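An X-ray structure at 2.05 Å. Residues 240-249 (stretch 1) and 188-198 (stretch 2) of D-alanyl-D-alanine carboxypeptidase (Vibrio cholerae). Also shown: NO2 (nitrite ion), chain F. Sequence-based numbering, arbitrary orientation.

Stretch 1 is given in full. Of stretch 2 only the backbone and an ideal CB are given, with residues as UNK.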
# COMPACT_ATOMS: atom_id res chain seq x y z
N SER A 240 -4.89 -14.22 5.38
CA SER A 240 -3.92 -13.35 6.04
C SER A 240 -3.92 -13.58 7.53
O SER A 240 -2.85 -13.61 8.15
CB SER A 240 -4.22 -11.88 5.72
OG SER A 240 -3.99 -11.69 4.34
N LYS A 241 -5.11 -13.79 8.08
CA LYS A 241 -5.24 -14.05 9.53
C LYS A 241 -4.53 -15.36 9.85
O LYS A 241 -3.78 -15.40 10.82
CB LYS A 241 -6.71 -14.03 10.03
CG LYS A 241 -6.84 -13.99 11.50
CD LYS A 241 -8.27 -14.10 12.04
CE LYS A 241 -8.27 -13.74 13.55
NZ LYS A 241 -9.63 -13.78 14.16
N LYS A 242 -4.67 -16.39 9.00
CA LYS A 242 -4.00 -17.69 9.26
C LYS A 242 -2.51 -17.48 9.21
O LYS A 242 -1.80 -17.94 10.07
CB LYS A 242 -4.30 -18.79 8.24
CG LYS A 242 -5.67 -19.36 8.27
CD LYS A 242 -5.95 -20.22 7.03
CE LYS A 242 -7.44 -20.55 7.06
NZ LYS A 242 -7.96 -20.95 5.72
N LEU A 243 -2.06 -16.82 8.17
CA LEU A 243 -0.66 -16.60 8.01
C LEU A 243 -0.11 -15.91 9.22
O LEU A 243 0.87 -16.32 9.74
CB LEU A 243 -0.41 -15.79 6.77
CG LEU A 243 0.94 -15.90 6.12
CD1 LEU A 243 1.45 -17.31 6.08
CD2 LEU A 243 0.89 -15.31 4.74
N LEU A 244 -0.77 -14.87 9.67
CA LEU A 244 -0.30 -14.10 10.83
C LEU A 244 -0.34 -14.92 12.12
O LEU A 244 0.63 -14.88 12.89
CB LEU A 244 -1.09 -12.80 11.01
CG LEU A 244 -0.86 -11.71 9.98
CD1 LEU A 244 -1.99 -10.68 10.02
CD2 LEU A 244 0.47 -11.02 10.14
N SER A 245 -1.43 -15.65 12.39
CA SER A 245 -1.50 -16.47 13.61
C SER A 245 -0.39 -17.48 13.66
O SER A 245 0.17 -17.73 14.72
CB SER A 245 -2.81 -17.23 13.73
OG SER A 245 -3.84 -16.31 13.68
N TYR A 246 -0.09 -18.09 12.53
CA TYR A 246 0.99 -19.04 12.47
C TYR A 246 2.31 -18.34 12.90
O TYR A 246 3.07 -18.86 13.66
CB TYR A 246 1.13 -19.59 11.04
CG TYR A 246 2.41 -20.33 10.80
CD1 TYR A 246 2.58 -21.65 11.27
CD2 TYR A 246 3.43 -19.74 10.13
CE1 TYR A 246 3.78 -22.36 11.09
CE2 TYR A 246 4.63 -20.43 9.87
CZ TYR A 246 4.82 -21.71 10.38
OH TYR A 246 6.02 -22.31 10.13
N GLY A 247 2.54 -17.15 12.44
CA GLY A 247 3.79 -16.45 12.79
C GLY A 247 3.86 -16.18 14.29
O GLY A 247 4.93 -16.28 14.88
N PHE A 248 2.73 -15.82 14.90
CA PHE A 248 2.71 -15.50 16.33
C PHE A 248 2.98 -16.75 17.13
O PHE A 248 3.68 -16.68 18.13
CB PHE A 248 1.43 -14.77 16.76
CG PHE A 248 1.32 -13.35 16.18
CD1 PHE A 248 2.36 -12.44 16.34
CD2 PHE A 248 0.14 -12.91 15.60
CE1 PHE A 248 2.25 -11.14 15.85
CE2 PHE A 248 0.03 -11.63 15.10
CZ PHE A 248 1.09 -10.74 15.24
N ARG A 249 2.46 -17.87 16.66
CA ARG A 249 2.70 -19.17 17.26
C ARG A 249 4.12 -19.72 16.94
O ARG A 249 4.65 -20.49 17.71
CB ARG A 249 1.64 -20.17 16.81
CG ARG A 249 0.30 -20.00 17.51
CD ARG A 249 -0.85 -20.78 16.87
NE ARG A 249 -0.37 -21.87 15.99
CZ ARG A 249 -0.49 -21.91 14.64
NH1 ARG A 249 -1.25 -21.03 13.95
NH2 ARG A 249 0.06 -22.93 13.97
N UNK A 188 -10.32 -5.10 5.96
CA UNK A 188 -11.30 -5.59 6.93
C UNK A 188 -10.69 -6.10 8.22
O UNK A 188 -11.30 -5.98 9.28
CB UNK A 188 -12.13 -6.71 6.30
N UNK A 189 -9.43 -6.55 8.15
CA UNK A 189 -8.76 -7.00 9.37
C UNK A 189 -8.59 -5.91 10.41
O UNK A 189 -8.40 -6.22 11.60
CB UNK A 189 -7.39 -7.58 9.02
N UNK A 190 -8.74 -4.65 10.02
CA UNK A 190 -8.68 -3.54 10.99
C UNK A 190 -9.80 -3.64 12.03
O UNK A 190 -9.67 -3.09 13.10
CB UNK A 190 -8.77 -2.20 10.26
N UNK A 191 -10.90 -4.32 11.68
CA UNK A 191 -12.07 -4.48 12.56
C UNK A 191 -12.02 -5.76 13.42
O UNK A 191 -12.87 -5.98 14.28
CB UNK A 191 -13.34 -4.49 11.71
N UNK A 192 -11.05 -6.63 13.15
CA UNK A 192 -10.93 -7.87 13.91
C UNK A 192 -10.49 -7.57 15.35
O UNK A 192 -9.40 -7.07 15.61
CB UNK A 192 -9.94 -8.82 13.23
N UNK A 193 -11.34 -7.95 16.28
CA UNK A 193 -11.09 -7.72 17.70
C UNK A 193 -10.08 -8.64 18.37
O UNK A 193 -9.53 -8.27 19.40
CB UNK A 193 -12.42 -7.84 18.45
N UNK A 194 -9.94 -9.87 17.88
CA UNK A 194 -8.97 -10.82 18.42
C UNK A 194 -7.52 -10.47 18.06
O UNK A 194 -6.61 -11.02 18.66
CB UNK A 194 -9.30 -12.23 17.91
N UNK A 195 -7.29 -9.61 17.08
CA UNK A 195 -5.93 -9.28 16.60
C UNK A 195 -5.67 -7.79 16.51
O UNK A 195 -6.59 -7.01 16.38
CB UNK A 195 -5.69 -9.91 15.22
N UNK A 196 -4.40 -7.40 16.60
CA UNK A 196 -4.00 -6.01 16.49
C UNK A 196 -3.32 -5.79 15.13
O UNK A 196 -2.11 -5.72 15.01
CB UNK A 196 -3.07 -5.62 17.64
N UNK A 197 -4.14 -5.75 14.10
CA UNK A 197 -3.75 -5.48 12.73
C UNK A 197 -3.90 -3.99 12.53
O UNK A 197 -4.97 -3.42 12.73
CB UNK A 197 -4.58 -6.28 11.72
N UNK A 198 -2.81 -3.32 12.18
CA UNK A 198 -2.83 -1.88 12.02
C UNK A 198 -2.38 -1.43 10.60
O UNK A 198 -2.06 -0.28 10.38
CB UNK A 198 -1.93 -1.24 13.08
N NO2 F . -10.12 -7.35 3.06
O1 NO2 F . -10.91 -7.11 3.95
O2 NO2 F . -10.74 -7.64 1.86

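Stretch 1 is one continuous helix, and the face it offers carries Ser240, Lys241, Leu244, Ser245 and Phe248: two hydroxyls, a long cation and two apolar side chains. Lys241 is all trans, so its NZ stands far out from the helix axis, a donor waiting for acceptors.

Position 188 opens a 3-10 segment. Stretch 1 is out of reach and sets no preference; an ideal CB would lie 2.7 Å from nitrite O1, so the ion as bound here leaves no room for a side chain. The residue is Gly188, whose N donates a hydrogen bond to nitrite O1 at 2.9 Å; the ion probably comes from the crystallisation liquor.

At 189 the CA-to-CB bond points toward the helix, but no atom of stretch 1 lies within 5.5 Å of the ideal CB. A gap of that size calls for a side chain of some length, and the neighbouring CB of Ser240 and aliphatic stem of Lys241 favour an apolar one: leucine, isoleucine or methionine. Leu189 fills it, with CD1 3.9 Å from Ser240 CB and CD2 4.3 Å from Lys241 CB.

Positions 190 and 191 are out of reach of the helix, which sets no preference; they are Leu190 and Trp191.

At 192 the 3-10 segment has ended and psi swings to 119°. The CB points toward the helix, 5.1 Å from Lys241 NZ, a good distance for a short acid; asparagine could also offer an oxygen, but without the charge. Asp192 forms a salt bridge, with OD2 2.9 Å from Lys241 NZ. Its OD1 turns back to its own loop, where it accepts weak hydrogen bonds from the backbone N of 194 and 195.

Position 193 points away, where a polar or charged residue is easily accommodated. It is Lys193.

At 194 the ideal CB is 4.1 Å from Lys241 NZ, so a small side chain with an acceptor fits best: serine or threonine, perhaps aspartate. Ser194 adopts chi1 p, and its OG accepts from Lys241 NZ at 2.8 Å. Since Ser194 OG also donates to Asp192 OD1 at 2.7 Å, it links the cation to the carboxylate.

Position 195, extended at -130/155, aims its CB toward the helix, 4.9 Å from Lys241 CE. Beyond lie Leu244, Ser245 and Phe248, within reach of a long, flexible apolar chain; methionine would reach, and leucine would stop shorter. Met195 sends CE among them, 3.7 Å from Leu244 CB, 3.2 Å from Ser245 OG and 4.0 Å from Phe248 CE2. It meets the Phe248 ring at its edge, with SD 5.5 Å from the centroid. Ser245 OG meanwhile donates to Lys241 O, so the methyl packs against a hydroxyl whose donor is satisfied.

Position 196 points sideways with nothing near, which suits polar residues such as Asn196.

At 197, in the strand, the CB is also sideways, 5.4 Å from Leu244 CD1; valine, isoleucine or leucine would suit. Val197 makes a light apolar contact, CG2 to Leu244 CD1 at 4.5 Å.

Position 198 is out of reach; Asp198 finds its hydrogen bonds elsewhere in the structure.

Stretch 2, residues 188-198: GLLWDKSMNVD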
# COMPACT_ATOMS: atom_id res chain seq x y z
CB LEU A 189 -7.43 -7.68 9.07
CG LEU A 189 -7.53 -9.07 8.40
CD1 LEU A 189 -6.12 -9.55 8.23
CD2 LEU A 189 -8.32 -10.11 9.21
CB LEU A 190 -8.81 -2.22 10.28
CG LEU A 190 -7.63 -1.84 9.38
CD1 LEU A 190 -8.01 -0.57 8.60
CD2 LEU A 190 -6.34 -1.64 10.17
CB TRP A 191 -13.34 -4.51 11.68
CG TRP A 191 -13.83 -3.19 11.24
CD1 TRP A 191 -14.79 -2.45 11.86
CD2 TRP A 191 -13.40 -2.43 10.11
NE1 TRP A 191 -15.00 -1.28 11.17
CE2 TRP A 191 -14.16 -1.23 10.11
CE3 TRP A 191 -12.48 -2.64 9.08
CZ2 TRP A 191 -13.99 -0.24 9.14
CZ3 TRP A 191 -12.30 -1.63 8.12
CH2 TRP A 191 -13.10 -0.49 8.12
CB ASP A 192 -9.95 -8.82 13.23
CG ASP A 192 -9.89 -10.18 13.87
OD1 ASP A 192 -9.88 -10.33 15.10
OD2 ASP A 192 -9.81 -11.11 13.09
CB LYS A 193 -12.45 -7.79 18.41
CG LYS A 193 -13.23 -6.51 18.07
CD LYS A 193 -14.73 -6.69 18.11
CE LYS A 193 -15.18 -7.47 16.86
NZ LYS A 193 -16.63 -7.83 16.88
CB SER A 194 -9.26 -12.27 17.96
OG SER A 194 -9.13 -12.45 16.55
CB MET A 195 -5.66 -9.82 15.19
CG MET A 195 -5.09 -11.21 15.07
SD MET A 195 -3.83 -11.32 13.68
CE MET A 195 -3.50 -13.12 13.84
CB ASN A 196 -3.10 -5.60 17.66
CG ASN A 196 -3.71 -5.96 19.05
OD1 ASN A 196 -4.30 -5.10 19.76
ND2 ASN A 196 -3.64 -7.26 19.42
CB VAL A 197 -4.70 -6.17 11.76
CG1 VAL A 197 -4.30 -5.87 10.34
CG2 VAL A 197 -4.67 -7.68 12.02
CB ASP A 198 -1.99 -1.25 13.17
CG ASP A 198 -0.53 -1.65 13.12
OD1 ASP A 198 -0.13 -2.38 12.17
OD2 ASP A 198 0.22 -1.26 14.07
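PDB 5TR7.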